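Local structure of alkylpurine DNA glycosylase AlkC (Pseudomonas fluorescens, 5VHV) at residues A[91-96]-A[121-126]; A[149-154]-A[176-181]. The protein excises alkylated purine bases from DNA, probably by hydrolysing the N-glycosidic bond, without flipping the damaged nucleotide out of the duplex. One frame throughout, in Å; residues are numbered along the deposited sequence.

Interaction 1 of 2, residues A[91-96]-A[121-126]; sequences YVASYG and RHFLLH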
loop_
_atom_site.group_PDB
_atom_site.type_symbol
_atom_site.label_atom_id
_atom_site.label_comp_id
_atom_site.label_asym_id
_atom_site.label_seq_id
_atom_site.Cartn_x
_atom_site.Cartn_y
_atom_site.Cartn_z
ATOM N N TYR A 91 14.764 16.070 4.681
ATOM C CA TYR A 91 15.865 17.024 4.667
ATOM C C TYR A 91 16.955 16.565 3.699
ATOM O O TYR A 91 17.500 17.359 2.928
ATOM C CB TYR A 91 16.396 17.194 6.103
ATOM C CG TYR A 91 17.510 18.204 6.212
ATOM C CD1 TYR A 91 18.789 17.853 5.854
ATOM C CD2 TYR A 91 17.280 19.509 6.670
ATOM C CE1 TYR A 91 19.814 18.751 5.904
ATOM C CE2 TYR A 91 18.313 20.422 6.722
ATOM C CZ TYR A 91 19.577 20.027 6.342
ATOM O OH TYR A 91 20.636 20.904 6.361
ATOM N N VAL A 92 17.247 15.267 3.688
ATOM C CA VAL A 92 18.277 14.737 2.797
ATOM C C VAL A 92 17.869 14.911 1.334
ATOM O O VAL A 92 18.680 15.289 0.480
ATOM C CB VAL A 92 18.541 13.255 3.142
ATOM C CG1 VAL A 92 19.431 12.612 2.096
ATOM C CG2 VAL A 92 19.128 13.130 4.528
ATOM N N ALA A 93 16.625 14.562 1.004
ATOM C CA ALA A 93 16.169 14.716 -0.379
ATOM C C ALA A 93 16.147 16.177 -0.812
ATOM O O ALA A 93 16.408 16.485 -1.984
ATOM C CB ALA A 93 14.786 14.105 -0.540
ATOM N N SER A 94 15.854 17.086 0.123
ATOM C CA SER A 94 15.757 18.505 -0.200
ATOM C C SER A 94 17.126 19.124 -0.438
ATOM O O SER A 94 17.308 19.893 -1.389
ATOM C CB SER A 94 15.035 19.256 0.924
ATOM O OG SER A 94 13.668 18.848 1.062
ATOM N N TYR A 95 18.096 18.836 0.437
ATOM C CA TYR A 95 19.341 19.591 0.489
ATOM C C TYR A 95 20.574 18.763 0.147
ATOM O O TYR A 95 21.682 19.322 0.090
ATOM C CB TYR A 95 19.494 20.236 1.883
ATOM C CG TYR A 95 18.231 20.996 2.253
ATOM C CD1 TYR A 95 17.797 22.073 1.480
ATOM C CD2 TYR A 95 17.458 20.608 3.319
ATOM C CE1 TYR A 95 16.607 22.751 1.790
ATOM C CE2 TYR A 95 16.273 21.282 3.646
ATOM C CZ TYR A 95 15.853 22.344 2.871
ATOM O OH TYR A 95 14.675 22.960 3.210
ATOM N N GLY A 96 20.410 17.466 -0.117
ATOM C CA GLY A 96 21.518 16.552 -0.327
ATOM C C GLY A 96 21.770 16.113 -1.755
ATOM O O GLY A 96 22.565 15.186 -1.969
ATOM N N ARG A 121 12.681 8.558 -3.600
ATOM C CA ARG A 121 12.052 8.730 -4.907
ATOM C C ARG A 121 12.494 10.015 -5.595
ATOM O O ARG A 121 12.531 10.067 -6.827
ATOM C CB ARG A 121 10.527 8.664 -4.757
ATOM C CG ARG A 121 10.089 7.275 -4.271
ATOM C CD ARG A 121 8.600 7.203 -3.959
ATOM N NE ARG A 121 7.682 7.070 -5.093
ATOM C CZ ARG A 121 7.467 5.927 -5.750
ATOM N NH1 ARG A 121 8.163 4.840 -5.433
ATOM N NH2 ARG A 121 6.535 5.857 -6.715
ATOM N N HIS A 122 12.874 11.051 -4.832
ATOM C CA HIS A 122 13.437 12.240 -5.464
ATOM C C HIS A 122 14.758 11.914 -6.133
ATOM O O HIS A 122 15.069 12.448 -7.211
ATOM C CB HIS A 122 13.614 13.360 -4.438
ATOM C CG HIS A 122 12.316 13.831 -3.862
ATOM N ND1 HIS A 122 11.485 14.713 -4.528
ATOM C CD2 HIS A 122 11.667 13.482 -2.730
ATOM C CE1 HIS A 122 10.395 14.912 -3.806
ATOM N NE2 HIS A 122 10.482 14.177 -2.708
ATOM N N PHE A 123 15.546 11.027 -5.519
ATOM C CA PHE A 123 16.813 10.623 -6.118
ATOM C C PHE A 123 16.573 9.695 -7.304
ATOM O O PHE A 123 17.258 9.805 -8.323
ATOM C CB PHE A 123 17.709 9.954 -5.070
ATOM C CG PHE A 123 18.262 10.904 -4.025
ATOM C CD1 PHE A 123 19.462 11.586 -4.230
ATOM C CD2 PHE A 123 17.588 11.100 -2.844
ATOM C CE1 PHE A 123 19.975 12.440 -3.255
ATOM C CE2 PHE A 123 18.088 11.958 -1.853
ATOM C CZ PHE A 123 19.277 12.634 -2.068
ATOM N N LEU A 124 15.584 8.794 -7.213
ATOM C CA LEU A 124 15.272 7.951 -8.363
ATOM C C LEU A 124 14.783 8.783 -9.538
ATOM O O LEU A 124 15.002 8.412 -10.698
ATOM C CB LEU A 124 14.240 6.891 -7.977
ATOM C CG LEU A 124 14.785 5.744 -7.114
ATOM C CD1 LEU A 124 13.641 4.987 -6.480
ATOM C CD2 LEU A 124 15.654 4.771 -7.925
ATOM N N LEU A 125 14.149 9.927 -9.261
ATOM C CA LEU A 125 13.633 10.770 -10.338
ATOM C C LEU A 125 14.760 11.518 -11.033
ATOM O O LEU A 125 14.821 11.562 -12.272
ATOM C CB LEU A 125 12.596 11.749 -9.783
ATOM C CG LEU A 125 11.913 12.635 -10.830
ATOM C CD1 LEU A 125 11.096 11.791 -11.832
ATOM C CD2 LEU A 125 11.040 13.675 -10.118
ATOM N N HIS A 126 15.675 12.104 -10.249
ATOM C CA HIS A 126 16.729 12.963 -10.792
ATOM C C HIS A 126 18.008 12.213 -11.157
ATOM O O HIS A 126 18.745 12.664 -12.053
ATOM C CB HIS A 126 17.058 14.066 -9.776
ATOM C CG HIS A 126 17.921 15.167 -10.329
ATOM N ND1 HIS A 126 19.299 15.128 -10.289
ATOM C CD2 HIS A 126 17.598 16.341 -10.928
ATOM C CE1 HIS A 126 19.788 16.225 -10.844
ATOM N NE2 HIS A 126 18.777 16.977 -11.241
#

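Interaction 2 of 2, residues A[149-154]-A[176-181]; sequences LASEGS and SILDHL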
loop_
_atom_site.group_PDB
_atom_site.type_symbol
_atom_site.label_atom_id
_atom_site.label_comp_id
_atom_site.label_asym_id
_atom_site.label_seq_id
_atom_site.Cartn_x
_atom_site.Cartn_y
_atom_site.Cartn_z
ATOM N N LEU A 149 13.115 -0.915 2.261
ATOM C CA LEU A 149 13.259 0.330 1.515
ATOM C C LEU A 149 13.558 0.067 0.036
ATOM O O LEU A 149 13.043 0.766 -0.849
ATOM C CB LEU A 149 14.369 1.169 2.146
ATOM C CG LEU A 149 14.787 2.472 1.474
ATOM C CD1 LEU A 149 13.573 3.420 1.393
ATOM C CD2 LEU A 149 15.926 3.147 2.245
ATOM N N ALA A 150 14.432 -0.900 -0.247
ATOM C CA ALA A 150 14.812 -1.197 -1.630
ATOM C C ALA A 150 13.593 -1.551 -2.483
ATOM O O ALA A 150 13.475 -1.105 -3.633
ATOM C CB ALA A 150 15.836 -2.340 -1.642
ATOM N N SER A 151 12.651 -2.312 -1.910
ATOM C CA SER A 151 11.430 -2.720 -2.595
ATOM C C SER A 151 10.356 -1.635 -2.576
ATOM O O SER A 151 9.680 -1.408 -3.587
ATOM C CB SER A 151 10.870 -3.982 -1.935
ATOM O OG SER A 151 9.609 -4.312 -2.513
ATOM N N GLU A 152 10.161 -0.980 -1.435
ATOM C CA GLU A 152 9.055 -0.039 -1.289
ATOM C C GLU A 152 9.364 1.295 -1.962
ATOM O O GLU A 152 8.499 1.874 -2.631
ATOM C CB GLU A 152 8.752 0.165 0.195
ATOM C CG GLU A 152 7.446 0.904 0.475
ATOM C CD GLU A 152 6.217 0.045 0.263
ATOM O OE1 GLU A 152 6.382 -1.169 -0.029
ATOM O OE2 GLU A 152 5.092 0.579 0.373
ATOM N N GLY A 153 10.595 1.783 -1.820
ATOM C CA GLY A 153 10.952 3.064 -2.406
ATOM C C GLY A 153 10.949 3.060 -3.913
ATOM O O GLY A 153 10.795 4.122 -4.522
ATOM N N SER A 154 11.138 1.892 -4.524
ATOM C CA SER A 154 11.206 1.774 -5.968
ATOM C C SER A 154 9.854 1.433 -6.579
ATOM O O SER A 154 9.776 1.224 -7.789
ATOM C CB SER A 154 12.254 0.724 -6.348
ATOM O OG SER A 154 11.919 -0.584 -5.878
ATOM N N SER A 176 15.658 -7.512 -10.396
ATOM C CA SER A 176 16.600 -8.261 -9.573
ATOM C C SER A 176 16.427 -7.927 -8.094
ATOM O O SER A 176 16.688 -8.775 -7.231
ATOM C CB SER A 176 18.042 -8.011 -10.029
ATOM O OG SER A 176 18.485 -6.708 -9.744
ATOM N N ILE A 177 15.979 -6.714 -7.777
ATOM C CA ILE A 177 15.642 -6.400 -6.392
ATOM C C ILE A 177 14.554 -7.334 -5.906
ATOM O O ILE A 177 14.680 -7.970 -4.851
ATOM C CB ILE A 177 15.218 -4.930 -6.247
ATOM C CG1 ILE A 177 16.442 -4.035 -6.428
ATOM C CG2 ILE A 177 14.540 -4.692 -4.879
ATOM C CD1 ILE A 177 16.132 -2.577 -6.515
ATOM N N LEU A 178 13.465 -7.444 -6.677
ATOM C CA LEU A 178 12.359 -8.261 -6.217
ATOM C C LEU A 178 12.752 -9.735 -6.187
ATOM O O LEU A 178 12.325 -10.478 -5.289
ATOM C CB LEU A 178 11.133 -8.025 -7.095
ATOM C CG LEU A 178 10.666 -6.568 -7.193
ATOM C CD1 LEU A 178 9.485 -6.464 -8.145
ATOM C CD2 LEU A 178 10.335 -5.994 -5.842
ATOM N N ASP A 179 13.591 -10.171 -7.131
ATOM C CA ASP A 179 14.014 -11.567 -7.145
ATOM C C ASP A 179 14.818 -11.911 -5.900
ATOM O O ASP A 179 14.675 -13.015 -5.352
ATOM C CB ASP A 179 14.831 -11.863 -8.411
ATOM C CG ASP A 179 15.231 -13.332 -8.524
ATOM O OD1 ASP A 179 14.329 -14.196 -8.539
ATOM O OD2 ASP A 179 16.451 -13.596 -8.600
ATOM N N HIS A 180 15.688 -10.992 -5.452
ATOM C CA HIS A 180 16.477 -11.240 -4.253
ATOM C C HIS A 180 15.591 -11.397 -3.027
ATOM O O HIS A 180 15.997 -12.036 -2.052
ATOM C CB HIS A 180 17.463 -10.110 -3.974
ATOM C CG HIS A 180 18.600 -10.013 -4.943
ATOM N ND1 HIS A 180 19.161 -8.805 -5.305
ATOM C CD2 HIS A 180 19.306 -10.966 -5.595
ATOM C CE1 HIS A 180 20.150 -9.018 -6.155
ATOM N NE2 HIS A 180 20.260 -10.320 -6.346
ATOM N N LEU A 181 14.398 -10.796 -3.042
ATOM C CA LEU A 181 13.564 -10.701 -1.850
ATOM C C LEU A 181 12.359 -11.647 -1.871
ATOM O O LEU A 181 11.553 -11.618 -0.931
ATOM C CB LEU A 181 13.100 -9.243 -1.680
ATOM C CG LEU A 181 14.209 -8.189 -1.549
ATOM C CD1 LEU A 181 13.628 -6.752 -1.491
ATOM C CD2 LEU A 181 15.070 -8.431 -0.323
#

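Interaction 1 of 2, residues A[91-96]-A[121-126]
F123 of helix 119-126 points the far end of its ring, CE1, CE2 and CZ, at the C-terminal end of helix 87-95 and at G96 beyond it, and gives the largest share of the buried surface, 73 of 193 Å². Its meetings with backbone atoms are the closest. Ring atom CE2 lies 3.7 Å from A93 CA, approached obliquely, whereas CZ comes 3.7 Å from V92 O at the ring edge. This carbonyl oxygen is also the acceptor for G96 N, at 2.8 Å, where the chain leaves the helix. At another rim atom, CE1, G96 O sits 4.0 Å away in the ring plane; G96 O also accepts a hydrogen bond from S103 OG, on helix 100-110.

Apolar side-chain packing is looser. V92 CG1 stands 4.2 Å from F123 CZ, the two side chains crossing at about a right angle. A93 CB packs on both residues, 4.2 Å from F123 CE2 and 3.9 Å from H122 CD2, and H122 packs edge-to-face with F162. In F123, chi1 (-71°) sets CG anti to the carbonyl carbon, and the ring beyond it ends at helix 87-95. An alanine at F123 would probably open a gap where the ring had been, leaving V92 CG1 and the backbone of A93 and G96 without this packing partner.

The axes of segments 91-95 and 121-126 approach to 9.9 Å with their N-to-C directions 29° apart, fitting the stacked helices of the HEAT-like repeat fold of AlkC and AlkD glycosylases.

Interaction 2 of 2, residues A[149-154]-A[176-181]
A150 O accepts a 2.8 Å hydrogen bond from S154 OG and, from the other segment, meets a methyl of I177. The bond lies in the carbonyl plane with a C=O...donor angle of 150°, and so turns a serine hydroxyl back onto a carbonyl four residues earlier. From 176-181, I177 CG2 reaches A150 O at 3.9 Å. The methyl also packs on A150 CB, 4.2 Å away. It lies anti to its own backbone N, in keeping with the isoleucine's chi1 of -71°.

S151 divides its side chain between two leucines. Its OG, anti to the backbone N (chi1 174°), has L178 CD2 at 3.8 Å, whereas CB meets L181 CD1 at 3.9 Å. The polar partner of that hydroxyl is S192 OG, on helix 187-201, whose hydroxyl is also bonded to E152 OE1; the leucine methyl therefore packs beside a hydroxyl that is already satisfied. L178 and L181 themselves reach helix 187-201, touching H196 and L197, and V193, respectively.

With all five touching residues buried, the contact is a small-residue surface meeting branched apolar side chains, one layer of helix-on-helix packing in the HEAT-like alpha-helical solenoid of this glycosylase family.

How the interactions relate
Interactions 1 and 2 follow one another along the chain, the first closing before the second opens, and their centres are 19 Å apart. They share no helix: 87-95 and 119-126 form one pair, 144-152 and 175-181 the other. They nevertheless meet, since R121 NH1 lies 2.9 Å from G153 O, a probable hydrogen bond, and L124 CD1 packs 3.6 Å from the same oxygen. R121 also bonds to R155 O and F162 O, tying helix 119-126 to the chain that follows helix 144-152. E152, next to S151 in helix 144-152 but not itself in the contact, packs on a DNA sugar. Successive helix pairs are thus joined through R121, consistent with a HEAT-like scaffold that lies along the DNA.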